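Local coordinates for protein (beta-tubulin binding post-chaperonin cofactor) (Saccharomyces cerevisiae, PDB 1QSD) that binds beta-tubulin as a post-chaperonin cofactor and takes part in an early step of the tubulin folding pathway, at residues Q25-Q30 with D56-L61; K18-Y23 with P63-K68; A32-L37 with K50-L55; I8-L13 with E74-F79. All coordinates share one frame; numbering follows the deposited sequence.

Contact 1 (Q25-Q30 with D56-L61); sequences QELKDQ and DDTKRL
Thr58 lies between Gln30 and Leu27 and loses more surface to the contact than any other residue here. Its hydroxyl meets Gln30 tip to tip: Gln30 NE2 donates to Thr58 OG1 over 2.9 Å. The bond is bent, 135° at the hydrogen, and OG1 is tilted out of the amide plane. The same OG1 bonds Val54 O one turn back, so the hydroxyl takes one bond from across the interface and gives one to its own helix. Thr58 and Leu27 pass each other in opposite directions, with Thr58 CG2 3.7 Å from Leu27 CD1. That leucine methyl also presses on the stem of Lys59, which crosses it at about a right angle; Leu27 CD1 to Lys59 CG is 3.4 Å, tighter than usual for two carbons. The contact lies within the antiparallel hairpin of helices 5-39 and 45-81, the segment axes 10.0 Å apart. The second subunit lies alongside: its Tyr23 packs on Thr58 and hydrogen-bonds Glu26, and its Glu19 touches Gln30.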
loop_
_atom_site.group_PDB
_atom_site.type_symbol
_atom_site.label_atom_id
_atom_site.label_comp_id
_atom_site.label_asym_id
_atom_site.label_seq_id
_atom_site.Cartn_x
_atom_site.Cartn_y
_atom_site.Cartn_z
ATOM N N GLN A 25 -1.549 8.218 -3.626
ATOM C CA GLN A 25 -1.468 9.316 -2.644
ATOM C C GLN A 25 -0.211 9.118 -1.789
ATOM O O GLN A 25 0.519 10.069 -1.506
ATOM C CB GLN A 25 -2.667 9.303 -1.687
ATOM C CG GLN A 25 -4.051 9.335 -2.328
ATOM C CD GLN A 25 -5.180 9.032 -1.329
ATOM O OE1 GLN A 25 -6.280 9.586 -1.436
ATOM N NE2 GLN A 25 -4.916 8.142 -0.370
ATOM N N GLU A 26 -0.007 7.877 -1.342
ATOM C CA GLU A 26 1.142 7.496 -0.527
ATOM C C GLU A 26 2.421 7.836 -1.278
ATOM O O GLU A 26 3.301 8.501 -0.741
ATOM C CB GLU A 26 1.101 5.991 -0.240
ATOM C CG GLU A 26 1.087 5.619 1.245
ATOM C CD GLU A 26 2.479 5.402 1.839
ATOM O OE1 GLU A 26 2.947 6.270 2.614
ATOM O OE2 GLU A 26 3.097 4.350 1.543
ATOM N N LEU A 27 2.495 7.397 -2.532
ATOM C CA LEU A 27 3.647 7.632 -3.391
ATOM C C LEU A 27 3.975 9.116 -3.537
ATOM O O LEU A 27 5.133 9.519 -3.413
ATOM C CB LEU A 27 3.397 7.026 -4.772
ATOM C CG LEU A 27 4.603 6.972 -5.712
ATOM C CD1 LEU A 27 5.677 6.047 -5.129
ATOM C CD2 LEU A 27 4.173 6.472 -7.075
ATOM N N LYS A 28 2.953 9.927 -3.785
ATOM C CA LYS A 28 3.132 11.365 -3.959
ATOM C C LYS A 28 3.666 12.038 -2.702
ATOM O O LYS A 28 4.514 12.927 -2.770
ATOM C CB LYS A 28 1.818 12.014 -4.383
ATOM C CG LYS A 28 1.962 13.474 -4.718
ATOM C CD LYS A 28 0.816 14.017 -5.566
ATOM C CE LYS A 28 1.133 15.457 -5.998
ATOM N NZ LYS A 28 0.112 16.069 -6.895
ATOM N N ASP A 29 3.163 11.599 -1.555
ATOM C CA ASP A 29 3.573 12.124 -0.261
ATOM C C ASP A 29 5.037 11.744 0.082
ATOM O O ASP A 29 5.748 12.514 0.727
ATOM C CB ASP A 29 2.614 11.608 0.813
ATOM C CG ASP A 29 2.836 12.255 2.159
ATOM O OD1 ASP A 29 3.217 11.530 3.107
ATOM O OD2 ASP A 29 2.630 13.488 2.276
ATOM N N GLN A 30 5.474 10.562 -0.354
ATOM C CA GLN A 30 6.835 10.091 -0.111
ATOM C C GLN A 30 7.870 10.830 -0.970
ATOM O O GLN A 30 8.982 11.105 -0.510
ATOM C CB GLN A 30 6.941 8.579 -0.328
ATOM C CG GLN A 30 6.350 7.744 0.804
ATOM C CD GLN A 30 6.509 6.249 0.580
ATOM O OE1 GLN A 30 7.616 5.755 0.366
ATOM N NE2 GLN A 30 5.408 5.527 0.622
ATOM N N ASP A 56 11.354 3.543 -3.378
ATOM C CA ASP A 56 11.515 2.527 -4.427
ATOM C C ASP A 56 10.614 1.330 -4.195
ATOM O O ASP A 56 10.116 0.738 -5.146
ATOM C CB ASP A 56 12.975 2.041 -4.527
ATOM C CG ASP A 56 13.949 3.118 -5.017
ATOM O OD1 ASP A 56 15.164 2.854 -5.005
ATOM O OD2 ASP A 56 13.520 4.224 -5.411
ATOM N N ASP A 57 10.443 0.946 -2.936
ATOM C CA ASP A 57 9.592 -0.180 -2.601
ATOM C C ASP A 57 8.151 0.152 -2.946
ATOM O O ASP A 57 7.487 -0.598 -3.664
ATOM C CB ASP A 57 9.737 -0.541 -1.123
ATOM C CG ASP A 57 10.969 -1.369 -0.855
ATOM O OD1 ASP A 57 10.907 -2.270 0.012
ATOM O OD2 ASP A 57 11.998 -1.133 -1.527
ATOM N N THR A 58 7.683 1.294 -2.453
ATOM C CA THR A 58 6.333 1.759 -2.723
ATOM C C THR A 58 6.077 1.693 -4.232
ATOM O O THR A 58 5.104 1.103 -4.672
ATOM C CB THR A 58 6.166 3.203 -2.232
ATOM O OG1 THR A 58 6.495 3.264 -0.839
ATOM C CG2 THR A 58 4.741 3.682 -2.431
ATOM N N LYS A 59 6.984 2.247 -5.022
ATOM C CA LYS A 59 6.844 2.222 -6.470
ATOM C C LYS A 59 6.690 0.820 -7.080
ATOM O O LYS A 59 5.878 0.631 -7.985
ATOM C CB LYS A 59 8.029 2.928 -7.137
ATOM C CG LYS A 59 8.035 4.435 -7.014
ATOM C CD LYS A 59 9.268 5.022 -7.682
ATOM C CE LYS A 59 9.207 6.543 -7.719
ATOM N NZ LYS A 59 10.409 7.141 -8.382
ATOM N N ARG A 60 7.441 -0.160 -6.585
ATOM C CA ARG A 60 7.392 -1.522 -7.129
ATOM C C ARG A 60 5.975 -2.133 -7.092
ATOM O O ARG A 60 5.614 -2.991 -7.908
ATOM C CB ARG A 60 8.433 -2.406 -6.404
ATOM C CG ARG A 60 7.884 -3.348 -5.312
ATOM C CD ARG A 60 8.913 -3.717 -4.226
ATOM N NE ARG A 60 10.246 -4.016 -4.748
ATOM C CZ ARG A 60 11.365 -3.873 -4.045
ATOM N NH1 ARG A 60 11.309 -3.442 -2.793
ATOM N NH2 ARG A 60 12.547 -4.105 -4.604
ATOM N N LEU A 61 5.162 -1.609 -6.185
ATOM C CA LEU A 61 3.779 -2.036 -5.973
ATOM C C LEU A 61 2.811 -1.648 -7.092
ATOM O O LEU A 61 1.792 -2.309 -7.304
ATOM C CB LEU A 61 3.274 -1.390 -4.691
ATOM C CG LEU A 61 2.608 -2.189 -3.591
ATOM C CD1 LEU A 61 2.349 -1.215 -2.472
ATOM C CD2 LEU A 61 1.318 -2.828 -4.070
#

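Contact 2 (K18-Y23 with P63-K68); sequences KEEGYY and PTLYEK
Leu65 sets one methyl against the backbone of the facing helix at Glu20, and this is the tight part of the contact. CG stands anti to the backbone N (chi1 -175°), and from there Leu65 CD2 comes within 3.7 Å of Glu20 CA. Around that point the packing is looser: Leu65 CD2 lies 4.2 Å from Tyr23 CD2, obliquely to the ring, and Leu65 CD1 is 4.1 Å from Glu19 OE1. Toward the partly exposed Tyr66 the contact turns polar. Glu20 bends at chi2 (-93°), which brings CD round to the phenol. Tyr66 OH gives a 3.0 Å hydrogen bond to Glu20 OE2, which takes it on its anti lone pair at the edge of the ring, with carboxylate and ring planes 54° apart. Gln24 adds a weak bond to the same hydroxyl. The antiparallel hairpin of helices 5-39 and 45-81 is thus held here by leucine packing beside a tyrosine-glutamate hydrogen bond, while Glu19 lies near Glu26 of the second subunit, a pairing of acids that may raise the pKa of one of them.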
loop_
_atom_site.group_PDB
_atom_site.type_symbol
_atom_site.label_atom_id
_atom_site.label_comp_id
_atom_site.label_asym_id
_atom_site.label_seq_id
_atom_site.Cartn_x
_atom_site.Cartn_y
_atom_site.Cartn_z
ATOM N N LYS A 18 -9.920 2.123 -7.055
ATOM C CA LYS A 18 -9.912 2.980 -5.874
ATOM C C LYS A 18 -8.622 2.718 -5.053
ATOM O O LYS A 18 -8.076 3.634 -4.427
ATOM C CB LYS A 18 -11.148 2.732 -5.020
ATOM C CG LYS A 18 -11.403 3.818 -3.993
ATOM C CD LYS A 18 -12.481 3.423 -2.978
ATOM C CE LYS A 18 -12.658 4.516 -1.931
ATOM N NZ LYS A 18 -13.457 4.056 -0.773
ATOM N N GLU A 19 -8.140 1.474 -5.046
ATOM C CA GLU A 19 -6.897 1.121 -4.340
ATOM C C GLU A 19 -5.693 1.847 -4.983
ATOM O O GLU A 19 -4.843 2.409 -4.286
ATOM C CB GLU A 19 -6.685 -0.395 -4.372
ATOM C CG GLU A 19 -5.297 -0.846 -3.947
ATOM C CD GLU A 19 -5.157 -2.366 -3.795
ATOM O OE1 GLU A 19 -4.022 -2.829 -3.527
ATOM O OE2 GLU A 19 -6.170 -3.094 -3.922
ATOM N N GLU A 20 -5.640 1.855 -6.314
ATOM C CA GLU A 20 -4.579 2.525 -7.067
ATOM C C GLU A 20 -4.501 3.994 -6.663
ATOM O O GLU A 20 -3.413 4.558 -6.556
ATOM C CB GLU A 20 -4.873 2.428 -8.568
ATOM C CG GLU A 20 -3.779 2.940 -9.483
ATOM C CD GLU A 20 -3.946 4.404 -9.885
ATOM O OE1 GLU A 20 -4.962 5.046 -9.544
ATOM O OE2 GLU A 20 -3.045 4.917 -10.576
ATOM N N GLY A 21 -5.661 4.620 -6.498
ATOM C CA GLY A 21 -5.711 6.015 -6.101
ATOM C C GLY A 21 -5.163 6.211 -4.706
ATOM O O GLY A 21 -4.523 7.212 -4.420
ATOM N N TYR A 22 -5.436 5.255 -3.829
ATOM C CA TYR A 22 -4.940 5.290 -2.459
ATOM C C TYR A 22 -3.426 5.187 -2.462
ATOM O O TYR A 22 -2.742 6.003 -1.852
ATOM C CB TYR A 22 -5.542 4.137 -1.652
ATOM C CG TYR A 22 -6.940 4.433 -1.160
ATOM C CD1 TYR A 22 -7.540 5.675 -1.422
ATOM C CD2 TYR A 22 -7.645 3.506 -0.383
ATOM C CE1 TYR A 22 -8.803 5.990 -0.926
ATOM C CE2 TYR A 22 -8.916 3.810 0.121
ATOM C CZ TYR A 22 -9.488 5.057 -0.152
ATOM O OH TYR A 22 -10.738 5.372 0.345
ATOM N N TYR A 23 -2.906 4.197 -3.179
ATOM C CA TYR A 23 -1.469 3.984 -3.279
ATOM C C TYR A 23 -0.772 5.159 -3.978
ATOM O O TYR A 23 0.375 5.487 -3.664
ATOM C CB TYR A 23 -1.182 2.669 -4.007
ATOM C CG TYR A 23 -1.417 1.403 -3.191
ATOM C CD1 TYR A 23 -2.407 1.337 -2.196
ATOM C CD2 TYR A 23 -0.646 0.264 -3.417
ATOM C CE1 TYR A 23 -2.613 0.152 -1.441
ATOM C CE2 TYR A 23 -0.842 -0.910 -2.677
ATOM C CZ TYR A 23 -1.818 -0.970 -1.696
ATOM O OH TYR A 23 -1.940 -2.170 -1.014
ATOM N N PRO A 63 3.258 -1.344 -10.630
ATOM C CA PRO A 63 3.188 -2.154 -11.845
ATOM C C PRO A 63 2.244 -3.348 -11.719
ATOM O O PRO A 63 1.322 -3.484 -12.513
ATOM C CB PRO A 63 4.636 -2.601 -12.044
ATOM C CG PRO A 63 5.412 -1.489 -11.465
ATOM C CD PRO A 63 4.659 -1.192 -10.198
ATOM N N THR A 64 2.431 -4.167 -10.687
ATOM C CA THR A 64 1.601 -5.353 -10.509
ATOM C C THR A 64 0.146 -5.000 -10.333
ATOM O O THR A 64 -0.745 -5.767 -10.723
ATOM C CB THR A 64 2.086 -6.219 -9.329
ATOM O OG1 THR A 64 2.405 -5.372 -8.219
ATOM C CG2 THR A 64 3.326 -7.050 -9.742
ATOM N N LEU A 65 -0.077 -3.811 -9.783
ATOM C CA LEU A 65 -1.417 -3.288 -9.546
ATOM C C LEU A 65 -2.088 -2.914 -10.869
ATOM O O LEU A 65 -3.300 -3.128 -11.033
ATOM C CB LEU A 65 -1.354 -2.081 -8.616
ATOM C CG LEU A 65 -2.675 -1.472 -8.176
ATOM C CD1 LEU A 65 -3.603 -2.549 -7.612
ATOM C CD2 LEU A 65 -2.397 -0.426 -7.160
ATOM N N TYR A 66 -1.307 -2.378 -11.816
ATOM C CA TYR A 66 -1.847 -2.024 -13.131
ATOM C C TYR A 66 -2.145 -3.270 -13.929
ATOM O O TYR A 66 -3.120 -3.290 -14.671
ATOM C CB TYR A 66 -0.906 -1.136 -13.916
ATOM C CG TYR A 66 -0.781 0.237 -13.326
ATOM C CD1 TYR A 66 -1.904 1.062 -13.164
ATOM C CD2 TYR A 66 0.456 0.721 -12.920
ATOM C CE1 TYR A 66 -1.788 2.341 -12.611
ATOM C CE2 TYR A 66 0.582 1.999 -12.368
ATOM C CZ TYR A 66 -0.536 2.801 -12.216
ATOM O OH TYR A 66 -0.344 4.068 -11.701
ATOM N N GLU A 67 -1.314 -4.303 -13.764
ATOM C CA GLU A 67 -1.510 -5.578 -14.438
ATOM C C GLU A 67 -2.888 -6.144 -14.041
ATOM O O GLU A 67 -3.666 -6.534 -14.899
ATOM C CB GLU A 67 -0.393 -6.566 -14.052
ATOM C CG GLU A 67 0.969 -6.268 -14.705
ATOM C CD GLU A 67 2.150 -7.018 -14.056
ATOM O OE1 GLU A 67 3.184 -6.371 -13.722
ATOM O OE2 GLU A 67 2.046 -8.256 -13.881
ATOM N N LYS A 68 -3.202 -6.114 -12.747
ATOM C CA LYS A 68 -4.479 -6.623 -12.242
ATOM C C LYS A 68 -5.668 -5.793 -12.638
ATOM O O LYS A 68 -6.755 -6.320 -12.813
ATOM C CB LYS A 68 -4.434 -6.848 -10.734
ATOM C CG LYS A 68 -3.592 -8.049 -10.388
ATOM C CD LYS A 68 -3.636 -8.373 -8.945
ATOM C CE LYS A 68 -2.691 -9.515 -8.639
ATOM N NZ LYS A 68 -2.630 -9.757 -7.163
#

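Contact 3 (A32-L37 with K50-L55); sequences AHVAKL and KQEEVL
Val34 and Gln51 mark the close approach, their CA atoms 6.2 Å apart, where segments 32-37 and 50-55 run antiparallel at 153° with axes 9.7 Å apart. The segments belong to the two arms of an antiparallel helical hairpin, near the turn between helices 5-39 and 45-81; the second subunit packs against it, consistent with a four-helix bundle made from two such hairpins. Val34 carries the apolar part. It passes Gln51 in the opposite direction, its CG2 4.0 Å from Gln51 CG and 3.7 Å from Gln51 O, and Val34 CG2 is also 4.3 Å from Leu55 CD2. Gln51 has an unusual first torsion (chi1 -131°), and its chain then bends at chi2, which carries CD beside His33. These two side chains cross at about a right angle, with ring and amide planes 46° apart; the model places Gln51 OE1 too near the ring for any bond to be trusted. Leu37 CD1 lies near Gln51 OE1, and the leucine also packs on Ile8 of the second subunit, whose Ala12 touches Gln51. The carboxylate of Glu52 is engaged by Lys49 and Lys38, leaving its stem to the valine: Val34 CG1 stands 4.0 Å from Glu52 CG.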
loop_
_atom_site.group_PDB
_atom_site.type_symbol
_atom_site.label_atom_id
_atom_site.label_comp_id
_atom_site.label_asym_id
_atom_site.label_seq_id
_atom_site.Cartn_x
_atom_site.Cartn_y
_atom_site.Cartn_z
ATOM N N ALA A 32 7.599 13.858 -1.982
ATOM C CA ALA A 32 7.686 15.218 -1.456
ATOM C C ALA A 32 8.733 15.208 -0.352
ATOM O O ALA A 32 9.621 16.068 -0.298
ATOM C CB ALA A 32 6.325 15.670 -0.901
ATOM N N HIS A 33 8.655 14.175 0.482
ATOM C CA HIS A 33 9.569 13.999 1.593
ATOM C C HIS A 33 11.012 13.793 1.147
ATOM O O HIS A 33 11.922 14.416 1.695
ATOM C CB HIS A 33 9.120 12.839 2.477
ATOM C CG HIS A 33 9.914 12.716 3.744
ATOM N ND1 HIS A 33 10.516 13.797 4.352
ATOM C CD2 HIS A 33 10.182 11.643 4.522
ATOM C CE1 HIS A 33 11.118 13.396 5.461
ATOM N NE2 HIS A 33 10.934 12.091 5.585
ATOM N N VAL A 34 11.218 12.904 0.179
ATOM C CA VAL A 34 12.551 12.628 -0.349
ATOM C C VAL A 34 13.116 13.886 -1.008
ATOM O O VAL A 34 14.316 14.168 -0.891
ATOM C CB VAL A 34 12.525 11.478 -1.387
ATOM C CG1 VAL A 34 13.863 11.373 -2.104
ATOM C CG2 VAL A 34 12.217 10.163 -0.695
ATOM N N ALA A 35 12.237 14.636 -1.683
ATOM C CA ALA A 35 12.610 15.876 -2.371
ATOM C C ALA A 35 13.248 16.869 -1.400
ATOM O O ALA A 35 14.318 17.423 -1.684
ATOM C CB ALA A 35 11.395 16.494 -3.044
ATOM N N LYS A 36 12.602 17.058 -0.248
ATOM C CA LYS A 36 13.091 17.950 0.791
ATOM C C LYS A 36 14.444 17.537 1.339
ATOM O O LYS A 36 15.302 18.386 1.556
ATOM C CB LYS A 36 12.082 18.078 1.925
ATOM C CG LYS A 36 11.069 19.173 1.674
ATOM C CD LYS A 36 10.218 19.443 2.894
ATOM C CE LYS A 36 9.354 20.683 2.713
ATOM N NZ LYS A 36 8.390 20.828 3.850
ATOM N N LEU A 37 14.654 16.246 1.565
ATOM C CA LEU A 37 15.954 15.788 2.061
ATOM C C LEU A 37 17.046 15.875 0.994
ATOM O O LEU A 37 18.235 15.985 1.311
ATOM C CB LEU A 37 15.883 14.343 2.531
ATOM C CG LEU A 37 15.013 14.071 3.735
ATOM C CD1 LEU A 37 15.088 12.605 4.083
ATOM C CD2 LEU A 37 15.491 14.919 4.866
ATOM N N LYS A 50 17.900 5.950 3.305
ATOM C CA LYS A 50 16.839 5.215 4.006
ATOM C C LYS A 50 15.495 5.540 3.358
ATOM O O LYS A 50 14.716 4.654 3.034
ATOM C CB LYS A 50 16.810 5.601 5.487
ATOM C CG LYS A 50 17.917 4.967 6.292
ATOM C CD LYS A 50 18.077 5.621 7.676
ATOM C CE LYS A 50 16.842 5.444 8.524
ATOM N NZ LYS A 50 17.047 5.927 9.893
ATOM N N GLN A 51 15.287 6.816 3.086
ATOM C CA GLN A 51 14.063 7.300 2.489
ATOM C C GLN A 51 13.895 6.952 1.031
ATOM O O GLN A 51 12.783 6.699 0.588
ATOM C CB GLN A 51 13.968 8.807 2.647
ATOM C CG GLN A 51 12.642 9.253 3.178
ATOM C CD GLN A 51 12.530 9.050 4.672
ATOM O OE1 GLN A 51 12.182 9.979 5.411
ATOM N NE2 GLN A 51 12.824 7.839 5.134
ATOM N N GLU A 52 14.981 6.970 0.273
ATOM C CA GLU A 52 14.899 6.659 -1.147
ATOM C C GLU A 52 14.513 5.203 -1.336
ATOM O O GLU A 52 13.606 4.896 -2.117
ATOM C CB GLU A 52 16.223 6.962 -1.868
ATOM C CG GLU A 52 16.546 8.453 -1.952
ATOM C CD GLU A 52 17.762 8.776 -2.807
ATOM O OE1 GLU A 52 17.596 9.540 -3.781
ATOM O OE2 GLU A 52 18.878 8.291 -2.497
ATOM N N GLU A 53 15.191 4.326 -0.600
ATOM C CA GLU A 53 14.953 2.897 -0.631
ATOM C C GLU A 53 13.470 2.613 -0.367
ATOM O O GLU A 53 12.864 1.792 -1.058
ATOM C CB GLU A 53 15.824 2.224 0.429
ATOM C CG GLU A 53 15.051 1.455 1.520
ATOM C CD GLU A 53 15.770 1.410 2.866
ATOM O OE1 GLU A 53 16.507 0.435 3.145
ATOM O OE2 GLU A 53 15.578 2.347 3.660
ATOM N N VAL A 54 12.880 3.299 0.615
ATOM C CA VAL A 54 11.469 3.090 0.939
ATOM C C VAL A 54 10.611 3.526 -0.238
ATOM O O VAL A 54 9.682 2.811 -0.639
ATOM C CB VAL A 54 11.030 3.838 2.229
ATOM C CG1 VAL A 54 9.506 3.845 2.359
ATOM C CG2 VAL A 54 11.629 3.160 3.457
ATOM N N LEU A 55 10.942 4.673 -0.827
ATOM C CA LEU A 55 10.176 5.149 -1.967
ATOM C C LEU A 55 10.174 4.088 -3.072
ATOM O O LEU A 55 9.114 3.734 -3.581
ATOM C CB LEU A 55 10.732 6.484 -2.497
ATOM C CG LEU A 55 9.963 7.090 -3.686
ATOM C CD1 LEU A 55 8.558 7.443 -3.265
ATOM C CD2 LEU A 55 10.661 8.313 -4.233
#

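Contact 4 (I8-L13 with E74-F79); sequences IKVKAL and EDLEQF
Lys9 runs between Asp75 and Phe79, its aliphatic chain against the ring and its ammonium at the acid. The chain is extended through chi2 and chi3 and bends at chi4 (-60°), which swings NZ toward the carboxylate; lysine and aspartate cross at about a right angle. Lys9 NZ donates to Asp75 OD1 over 2.8 Å, a salt bridge that meets the oxygen on its syn side, 17° out of the carboxylate plane. A water accepts from Lys9 NZ at 2.6 Å and bonds Asp75 OD2 weakly. Behind the charge, the methylenes cross Phe79 obliquely: Lys9 CD stands 4.2 Å from the ring centroid and 28° off its normal, an off-centre CH-pi contact, while Lys9 CE is 3.7 Å from Phe79 CD1. Leu76 fills the apolar side. One methyl, CD1, rests 3.9 Å from Lys9 CB; Leu76 and Leu13 cross at about a right angle, Leu76 CD2 to Leu13 CD2 being 3.7 Å. Val10 packs on Leu76 as well, and helix 90-104 covers this side through Ala92, Ala95 and Ala99. Asp47 of the second subunit also pairs with Lys9, and Lys50 of that subunit with Asp75. Lysine and aspartate therefore sit in an alternating chain of charges that crosses the subunit boundary, and each charge probably favours the ionised form of its neighbours.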
loop_
_atom_site.group_PDB
_atom_site.type_symbol
_atom_site.label_atom_id
_atom_site.label_comp_id
_atom_site.label_asym_id
_atom_site.label_seq_id
_atom_site.Cartn_x
_atom_site.Cartn_y
_atom_site.Cartn_z
ATOM N N ILE A 8 -20.459 -8.595 -8.949
ATOM C CA ILE A 8 -19.198 -9.003 -8.354
ATOM C C ILE A 8 -18.038 -8.520 -9.218
ATOM O O ILE A 8 -17.079 -7.951 -8.689
ATOM C CB ILE A 8 -19.128 -10.557 -8.095
ATOM C CG1 ILE A 8 -20.073 -10.944 -6.942
ATOM C CG2 ILE A 8 -17.707 -10.971 -7.689
ATOM C CD1 ILE A 8 -20.396 -12.440 -6.888
ATOM N N LYS A 9 -18.127 -8.737 -10.533
ATOM C CA LYS A 9 -17.074 -8.300 -11.456
ATOM C C LYS A 9 -16.932 -6.769 -11.449
ATOM O O LYS A 9 -15.828 -6.266 -11.337
ATOM C CB LYS A 9 -17.328 -8.829 -12.870
ATOM C CG LYS A 9 -17.221 -10.351 -12.952
ATOM C CD LYS A 9 -17.342 -10.866 -14.351
ATOM C CE LYS A 9 -17.332 -12.393 -14.347
ATOM N NZ LYS A 9 -16.089 -12.985 -13.758
ATOM N N VAL A 10 -18.039 -6.034 -11.468
ATOM C CA VAL A 10 -17.971 -4.578 -11.435
ATOM C C VAL A 10 -17.268 -4.109 -10.172
ATOM O O VAL A 10 -16.313 -3.347 -10.247
ATOM C CB VAL A 10 -19.352 -3.931 -11.483
ATOM C CG1 VAL A 10 -19.230 -2.434 -11.328
ATOM C CG2 VAL A 10 -20.048 -4.260 -12.797
ATOM N N LYS A 11 -17.720 -4.587 -9.014
ATOM C CA LYS A 11 -17.120 -4.198 -7.736
ATOM C C LYS A 11 -15.645 -4.559 -7.634
ATOM O O LYS A 11 -14.835 -3.767 -7.131
ATOM C CB LYS A 11 -17.903 -4.794 -6.565
ATOM C CG LYS A 11 -19.205 -4.067 -6.310
ATOM C CD LYS A 11 -20.072 -4.767 -5.281
ATOM C CE LYS A 11 -21.374 -3.990 -5.070
ATOM N NZ LYS A 11 -22.330 -4.697 -4.160
ATOM N N ALA A 12 -15.299 -5.745 -8.121
ATOM C CA ALA A 12 -13.920 -6.191 -8.095
ATOM C C ALA A 12 -13.053 -5.120 -8.769
ATOM O O ALA A 12 -12.057 -4.676 -8.187
ATOM C CB ALA A 12 -13.779 -7.531 -8.813
ATOM N N LEU A 13 -13.493 -4.649 -9.940
ATOM C CA LEU A 13 -12.764 -3.650 -10.706
ATOM C C LEU A 13 -12.754 -2.272 -10.057
ATOM O O LEU A 13 -11.700 -1.622 -9.991
ATOM C CB LEU A 13 -13.311 -3.538 -12.125
ATOM C CG LEU A 13 -12.613 -2.494 -13.038
ATOM C CD1 LEU A 13 -11.081 -2.771 -13.195
ATOM C CD2 LEU A 13 -13.285 -2.481 -14.418
ATOM N N GLU A 74 -10.401 -6.710 -18.502
ATOM C CA GLU A 74 -10.635 -7.629 -19.591
ATOM C C GLU A 74 -11.661 -8.701 -19.262
ATOM O O GLU A 74 -12.402 -9.163 -20.136
ATOM C CB GLU A 74 -9.320 -8.251 -20.040
ATOM C CG GLU A 74 -8.358 -7.210 -20.583
ATOM C CD GLU A 74 -7.135 -7.794 -21.264
ATOM O OE1 GLU A 74 -6.625 -7.141 -22.198
ATOM O OE2 GLU A 74 -6.684 -8.897 -20.871
ATOM N N ASP A 75 -11.696 -9.093 -17.997
ATOM C CA ASP A 75 -12.641 -10.086 -17.539
ATOM C C ASP A 75 -14.044 -9.499 -17.623
ATOM O O ASP A 75 -14.959 -10.155 -18.119
ATOM C CB ASP A 75 -12.329 -10.487 -16.100
ATOM C CG ASP A 75 -13.204 -11.637 -15.611
ATOM O OD1 ASP A 75 -13.777 -11.513 -14.508
ATOM O OD2 ASP A 75 -13.329 -12.655 -16.339
ATOM N N LEU A 76 -14.192 -8.256 -17.179
ATOM C CA LEU A 76 -15.483 -7.588 -17.215
ATOM C C LEU A 76 -15.931 -7.338 -18.663
ATOM O O LEU A 76 -17.093 -7.558 -19.003
ATOM C CB LEU A 76 -15.434 -6.293 -16.384
ATOM C CG LEU A 76 -16.695 -5.435 -16.197
ATOM C CD1 LEU A 76 -17.890 -6.300 -15.832
ATOM C CD2 LEU A 76 -16.454 -4.350 -15.142
ATOM N N GLU A 77 -15.009 -6.889 -19.511
ATOM C CA GLU A 77 -15.302 -6.636 -20.917
ATOM C C GLU A 77 -15.752 -7.933 -21.591
ATOM O O GLU A 77 -16.726 -7.944 -22.332
ATOM C CB GLU A 77 -14.062 -6.099 -21.638
ATOM C CG GLU A 77 -13.577 -4.721 -21.160
ATOM C CD GLU A 77 -12.373 -4.180 -21.959
ATOM O OE1 GLU A 77 -11.276 -4.788 -21.896
ATOM O OE2 GLU A 77 -12.522 -3.140 -22.641
ATOM N N GLN A 78 -15.041 -9.025 -21.352
ATOM C CA GLN A 78 -15.422 -10.303 -21.952
ATOM C C GLN A 78 -16.800 -10.795 -21.466
ATOM O O GLN A 78 -17.616 -11.288 -22.250
ATOM C CB GLN A 78 -14.344 -11.357 -21.679
ATOM C CG GLN A 78 -14.439 -12.588 -22.584
ATOM C CD GLN A 78 -14.061 -12.347 -24.086
ATOM O OE1 GLN A 78 -13.829 -13.313 -24.833
ATOM N NE2 GLN A 78 -13.981 -11.082 -24.513
ATOM N N PHE A 79 -17.074 -10.616 -20.179
ATOM C CA PHE A 79 -18.349 -11.031 -19.606
ATOM C C PHE A 79 -19.498 -10.280 -20.304
ATOM O O PHE A 79 -20.487 -10.880 -20.691
ATOM C CB PHE A 79 -18.328 -10.746 -18.099
ATOM C CG PHE A 79 -19.627 -11.050 -17.390
ATOM C CD1 PHE A 79 -19.923 -12.345 -16.967
ATOM C CD2 PHE A 79 -20.543 -10.033 -17.118
ATOM C CE1 PHE A 79 -21.119 -12.619 -16.276
ATOM C CE2 PHE A 79 -21.750 -10.306 -16.425
ATOM C CZ PHE A 79 -22.027 -11.592 -16.008
HETATM O O HOH W 1 -15.642 -14.985 -15.438
#

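All four contacts join the same two long helices, 5-39 and 45-81, so together they zip up one antiparallel hairpin. From its far end toward the turn they come as contact 4, contact 2, contact 1 and contact 3, each enclosing the next along the chain. Neighbouring centres lie about 16, 11 and 10 Å apart, and those of contacts 3 and 4, on opposite sides of the chain's centre, about 36 Å. Contact 1 touches both contact 2 and contact 3, making a continuous run of packing; contact 4 stands slightly apart, where helix 90-104 packs on the hairpin. Every contact also reaches the second subunit, so the seam of each hairpin and the dimer interface are built from shared residues.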